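Local structure of lysine cyclodeaminase (Streptomyces pristinaespiralis, 5YU3) at residues Arg25-Arg30 with Thr122-Ala127. The protein converts L-lysine to L-pipecolic acid with loss of ammonia, with NAD bound as cofactor, and also recognises L-ornithine and L-2,4-diaminobutyric acid. Sequence-based numbering, arbitrary orientation.
Sequences RRIIDR and TGAASA. With NAD (nicotinamide-adenine-dinucleotide), chain F.
A124 CB sits between I27 and I28 of segment 25-30. The contact between 25-30 and 122-127 is apolar, with no hydrogen bond across it. CG2 of I27 lies 3.7 Å from A124 CB, and CG1 of I28 is equally close to that methyl. The I27 branch that touches is the one anti to its backbone N. I28 instead uses its longer branch: CG1 stands anti to the carbonyl carbon, and the extended chi2 of 167° carries CD1 on to A127, where I28 CD1 stops 3.8 Å from A127 CB. With alanines on one side, the CA atoms of I28 and A124 come within 4.8 Å. The axes of segments 25-30 and 122-127 approach to 8.8 Å and cross at -56°. M24 and L31 of helix 20-39 also touch A124.

T122 serves the cofactor instead. T122 OG1 is 3.2 Å from NAD C4N, the nicotinamide carbon that takes hydride, and hydrogen-bonds to T118 O. T122 CG2 lies 3.7 Å from NAD C4N and NAD C7N. A valine here would probably leave T118 O without this hydroxyl partner and deprive C4N of its polar neighbour.

Helix 115-133 thus packs against helix 20-39 and borders the nicotinamide pocket of this ornithine cyclodeaminase/mu-crystallin family enzyme.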
ATOM      1  N   ARG A  25     -20.795  -7.690 -17.388  1.00 15.72           N
ATOM      2  CA  ARG A  25     -20.743  -7.021 -18.684  1.00 16.93           C
ATOM      3  C   ARG A  25     -20.283  -5.574 -18.549  1.00 19.67           C
ATOM      4  O   ARG A  25     -19.509  -5.087 -19.386  1.00 17.63           O
ATOM      5  CB  ARG A  25     -22.105  -7.075 -19.376  1.00 20.00           C
ATOM      6  CG  ARG A  25     -22.394  -8.437 -20.027  1.00 26.10           C
ATOM      7  CD  ARG A  25     -23.536  -8.368 -21.036  1.00 31.37           C
ATOM      8  NE  ARG A  25     -23.784  -9.666 -21.663  1.00 40.67           N
ATOM      9  CZ  ARG A  25     -24.671 -10.548 -21.209  1.00 41.14           C
ATOM     10  NH1 ARG A  25     -25.396 -10.258 -20.128  1.00 35.54           N
ATOM     11  NH2 ARG A  25     -24.839 -11.712 -21.833  1.00 40.67           N
ATOM     12  N   ARG A  26     -20.748  -4.868 -17.508  1.00 17.60           N
ATOM     13  CA  ARG A  26     -20.283  -3.500 -17.292  1.00 18.18           C
ATOM     14  C   ARG A  26     -18.774  -3.460 -17.110  1.00 18.49           C
ATOM     15  O   ARG A  26     -18.103  -2.581 -17.662  1.00 17.92           O
ATOM     16  CB  ARG A  26     -20.959  -2.870 -16.071  1.00 17.99           C
ATOM     17  CG  ARG A  26     -22.433  -2.575 -16.256  1.00 21.81           C
ATOM     18  CD  ARG A  26     -23.005  -1.792 -15.059  1.00 23.70           C
ATOM     19  NE  ARG A  26     -24.465  -1.784 -15.087  1.00 22.13           N
ATOM     20  CZ  ARG A  26     -25.229  -1.249 -14.142  1.00 29.19           C
ATOM     21  NH1 ARG A  26     -24.674  -0.680 -13.073  1.00 28.63           N
ATOM     22  NH2 ARG A  26     -26.554  -1.290 -14.262  1.00 30.38           N
ATOM     23  N   ILE A  27     -18.225  -4.402 -16.342  1.00 17.63           N
ATOM     24  CA  ILE A  27     -16.787  -4.393 -16.085  1.00 17.93           C
ATOM     25  C   ILE A  27     -16.013  -4.802 -17.337  1.00 19.49           C
ATOM     26  O   ILE A  27     -14.958  -4.229 -17.638  1.00 16.13           O
ATOM     27  CB  ILE A  27     -16.454  -5.279 -14.869  1.00 16.32           C
ATOM     28  CG1 ILE A  27     -17.062  -4.639 -13.606  1.00 16.01           C
ATOM     29  CG2 ILE A  27     -14.935  -5.428 -14.686  1.00 16.47           C
ATOM     30  CD1 ILE A  27     -17.072  -5.536 -12.384  1.00 17.12           C
ATOM     31  N   ILE A  28     -16.529  -5.776 -18.097  1.00 17.39           N
ATOM     32  CA  ILE A  28     -15.918  -6.101 -19.386  1.00 15.74           C
ATOM     33  C   ILE A  28     -15.864  -4.863 -20.279  1.00 18.21           C
ATOM     34  O   ILE A  28     -14.823  -4.546 -20.867  1.00 17.85           O
ATOM     35  CB  ILE A  28     -16.672  -7.255 -20.069  1.00 16.33           C
ATOM     36  CG1 ILE A  28     -16.422  -8.573 -19.330  1.00 15.56           C
ATOM     37  CG2 ILE A  28     -16.276  -7.346 -21.562  1.00 18.23           C
ATOM     38  CD1 ILE A  28     -17.370  -9.702 -19.752  1.00 17.39           C
ATOM     39  N   ASP A  29     -16.983  -4.139 -20.393  1.00 17.31           N
ATOM     40  CA  ASP A  29     -17.020  -2.975 -21.279  1.00 21.06           C
ATOM     41  C   ASP A  29     -16.065  -1.882 -20.806  1.00 19.98           C
ATOM     42  O   ASP A  29     -15.351  -1.273 -21.613  1.00 18.91           O
ATOM     43  CB  ASP A  29     -18.443  -2.418 -21.374  1.00 21.05           C
ATOM     44  CG  ASP A  29     -19.394  -3.343 -22.134  1.00 28.22           C
ATOM     45  OD1 ASP A  29     -18.922  -4.218 -22.890  1.00 27.90           O
ATOM     46  OD2 ASP A  29     -20.621  -3.191 -21.975  1.00 26.91           O
ATOM     47  N   ARG A  30     -16.038  -1.620 -19.501  1.00 20.71           N
ATOM     48  CA  ARG A  30     -15.172  -0.560 -18.989  1.00 22.29           C
ATOM     49  C   ARG A  30     -13.703  -0.930 -19.133  1.00 21.23           C
ATOM     50  O   ARG A  30     -12.868  -0.079 -19.469  1.00 20.84           O
ATOM     51  CB  ARG A  30     -15.515  -0.275 -17.530  1.00 23.70           C
ATOM     52  CG  ARG A  30     -16.945   0.156 -17.355  1.00 32.16           C
ATOM     53  CD  ARG A  30     -17.134   1.568 -17.854  1.00 37.46           C
ATOM     54  NE  ARG A  30     -16.778   2.485 -16.796  1.00 41.17           N
ATOM     55  CZ  ARG A  30     -17.641   2.974 -15.914  1.00 32.44           C
ATOM     56  NH1 ARG A  30     -18.929   2.643 -15.975  1.00 32.39           N
ATOM     57  NH2 ARG A  30     -17.212   3.794 -14.972  1.00 31.01           N
ATOM     58  N   THR A 122     -10.878 -10.003 -13.001  1.00 14.20           N
ATOM     59  CA  THR A 122      -9.977 -11.028 -13.518  1.00 13.06           C
ATOM     60  C   THR A 122     -10.677 -11.884 -14.567  1.00 15.62           C
ATOM     61  O   THR A 122     -10.087 -12.205 -15.609  1.00 16.33           O
ATOM     62  CB  THR A 122      -9.454 -11.885 -12.364  1.00 13.11           C
ATOM     63  OG1 THR A 122      -8.830 -11.025 -11.403  1.00 14.21           O
ATOM     64  CG2 THR A 122      -8.419 -12.900 -12.838  1.00 14.03           C
ATOM     65  N   GLY A 123     -11.937 -12.251 -14.312  1.00 14.64           N
ATOM     66  CA  GLY A 123     -12.742 -12.847 -15.366  1.00 14.61           C
ATOM     67  C   GLY A 123     -12.909 -11.913 -16.547  1.00 14.22           C
ATOM     68  O   GLY A 123     -12.786 -12.326 -17.704  1.00 16.12           O
ATOM     69  N   ALA A 124     -13.179 -10.630 -16.273  1.00 13.40           N
ATOM     70  CA  ALA A 124     -13.396  -9.676 -17.350  1.00 13.81           C
ATOM     71  C   ALA A 124     -12.164  -9.549 -18.237  1.00 15.20           C
ATOM     72  O   ALA A 124     -12.283  -9.462 -19.461  1.00 15.79           O
ATOM     73  CB  ALA A 124     -13.777  -8.305 -16.785  1.00 14.67           C
ATOM     74  N   ALA A 125     -10.975  -9.525 -17.636  1.00 13.78           N
ATOM     75  CA  ALA A 125      -9.763  -9.358 -18.435  1.00 16.02           C
ATOM     76  C   ALA A 125      -9.572 -10.540 -19.378  1.00 16.02           C
ATOM     77  O   ALA A 125      -9.232 -10.354 -20.556  1.00 14.23           O
ATOM     78  CB  ALA A 125      -8.546  -9.189 -17.524  1.00 13.98           C
ATOM     79  N   SER A 126      -9.800 -11.762 -18.876  1.00 13.76           N
ATOM     80  CA  SER A 126      -9.763 -12.938 -19.746  1.00 14.88           C
ATOM     81  C   SER A 126     -10.792 -12.833 -20.864  1.00 16.17           C
ATOM     82  O   SER A 126     -10.528 -13.244 -22.002  1.00 16.99           O
ATOM     83  CB  SER A 126      -9.985 -14.214 -18.932  1.00 14.51           C
ATOM     84  OG  SER A 126      -8.867 -14.513 -18.112  1.00 16.37           O
ATOM     85  N   ALA A 127     -11.977 -12.286 -20.563  1.00 14.45           N
ATOM     86  CA  ALA A 127     -13.002 -12.126 -21.593  1.00 17.57           C
ATOM     87  C   ALA A 127     -12.567 -11.132 -22.661  1.00 16.52           C
ATOM     88  O   ALA A 127     -12.802 -11.358 -23.854  1.00 16.46           O
ATOM     89  CB  ALA A 127     -14.327 -11.678 -20.964  1.00 16.92           C
TER
HETATM   90  PA  NAD F 402      -8.180 -20.846  -5.072  1.00 17.23           P
HETATM   91  O1A NAD F 402      -7.380 -21.343  -3.909  1.00 14.49           O
HETATM   92  O2A NAD F 402      -9.639 -20.482  -4.885  1.00 17.31           O
HETATM   93  O5B NAD F 402      -8.161 -21.979  -6.214  1.00 16.86           O
HETATM   94  C5B NAD F 402      -6.911 -22.488  -6.696  1.00 15.14           C
HETATM   95  C4B NAD F 402      -7.159 -23.938  -7.084  1.00 18.06           C
HETATM   96  O4B NAD F 402      -5.998 -24.456  -7.738  1.00 17.93           O
HETATM   97  C3B NAD F 402      -7.384 -24.824  -5.855  1.00 16.62           C
HETATM   98  O3B NAD F 402      -8.678 -25.461  -5.933  1.00 19.53           O
HETATM   99  C2B NAD F 402      -6.259 -25.844  -5.929  1.00 17.75           C
HETATM  100  O2B NAD F 402      -6.632 -27.152  -5.504  1.00 20.57           O
HETATM  101  C1B NAD F 402      -5.935 -25.838  -7.406  1.00 18.05           C
HETATM  102  N9A NAD F 402      -4.605 -26.352  -7.795  1.00 17.83           N
HETATM  103  C8A NAD F 402      -3.427 -26.226  -7.142  1.00 19.93           C
HETATM  104  N7A NAD F 402      -2.422 -26.829  -7.855  1.00 17.46           N
HETATM  105  C5A NAD F 402      -2.980 -27.336  -8.980  1.00 17.36           C
HETATM  106  C6A NAD F 402      -2.527 -28.091 -10.163  1.00 17.08           C
HETATM  107  N6A NAD F 402      -1.225 -28.433 -10.312  1.00 19.49           N
HETATM  108  N1A NAD F 402      -3.449 -28.401 -11.102  1.00 18.69           N
HETATM  109  C2A NAD F 402      -4.752 -28.080 -10.997  1.00 19.09           C
HETATM  110  N3A NAD F 402      -5.241 -27.408  -9.942  1.00 17.27           N
HETATM  111  C4A NAD F 402      -4.415 -27.017  -8.932  1.00 18.51           C
HETATM  112  O3  NAD F 402      -7.385 -19.565  -5.680  1.00 15.95           O
HETATM  113  PN  NAD F 402      -7.895 -18.551  -6.807  1.00 15.48           P
HETATM  114  O1N NAD F 402      -8.733 -19.319  -7.803  1.00 15.26           O
HETATM  115  O2N NAD F 402      -8.463 -17.331  -6.113  1.00 14.77           O
HETATM  116  O5D NAD F 402      -6.511 -18.082  -7.490  1.00 15.95           O
HETATM  117  C5D NAD F 402      -5.814 -18.959  -8.376  1.00 17.58           C
HETATM  118  C4D NAD F 402      -4.598 -18.224  -8.941  1.00 13.84           C
HETATM  119  O4D NAD F 402      -5.017 -17.043  -9.624  1.00 15.61           O
HETATM  120  C3D NAD F 402      -3.654 -17.759  -7.845  1.00 17.91           C
HETATM  121  O3D NAD F 402      -2.297 -17.882  -8.323  1.00 17.09           O
HETATM  122  C2D NAD F 402      -3.977 -16.287  -7.712  1.00 15.50           C
HETATM  123  O2D NAD F 402      -2.917 -15.530  -7.112  1.00 16.79           O
HETATM  124  C1D NAD F 402      -4.224 -15.946  -9.167  1.00 16.39           C
HETATM  125  N1N NAD F 402      -4.937 -14.696  -9.401  1.00 15.63           N
HETATM  126  C2N NAD F 402      -4.634 -14.004 -10.508  1.00 16.08           C
HETATM  127  C3N NAD F 402      -5.268 -12.804 -10.796  1.00 16.30           C
HETATM  128  C7N NAD F 402      -4.906 -12.082 -12.051  1.00 16.72           C
HETATM  129  O7N NAD F 402      -5.264 -10.934 -12.220  1.00 15.43           O
HETATM  130  N7N NAD F 402      -4.221 -12.750 -12.995  1.00 14.79           N
HETATM  131  C4N NAD F 402      -6.266 -12.323  -9.943  1.00 17.82           C
HETATM  132  C5N NAD F 402      -6.578 -13.083  -8.817  1.00 15.91           C
HETATM  133  C6N NAD F 402      -5.905 -14.280  -8.565  1.00 16.73           C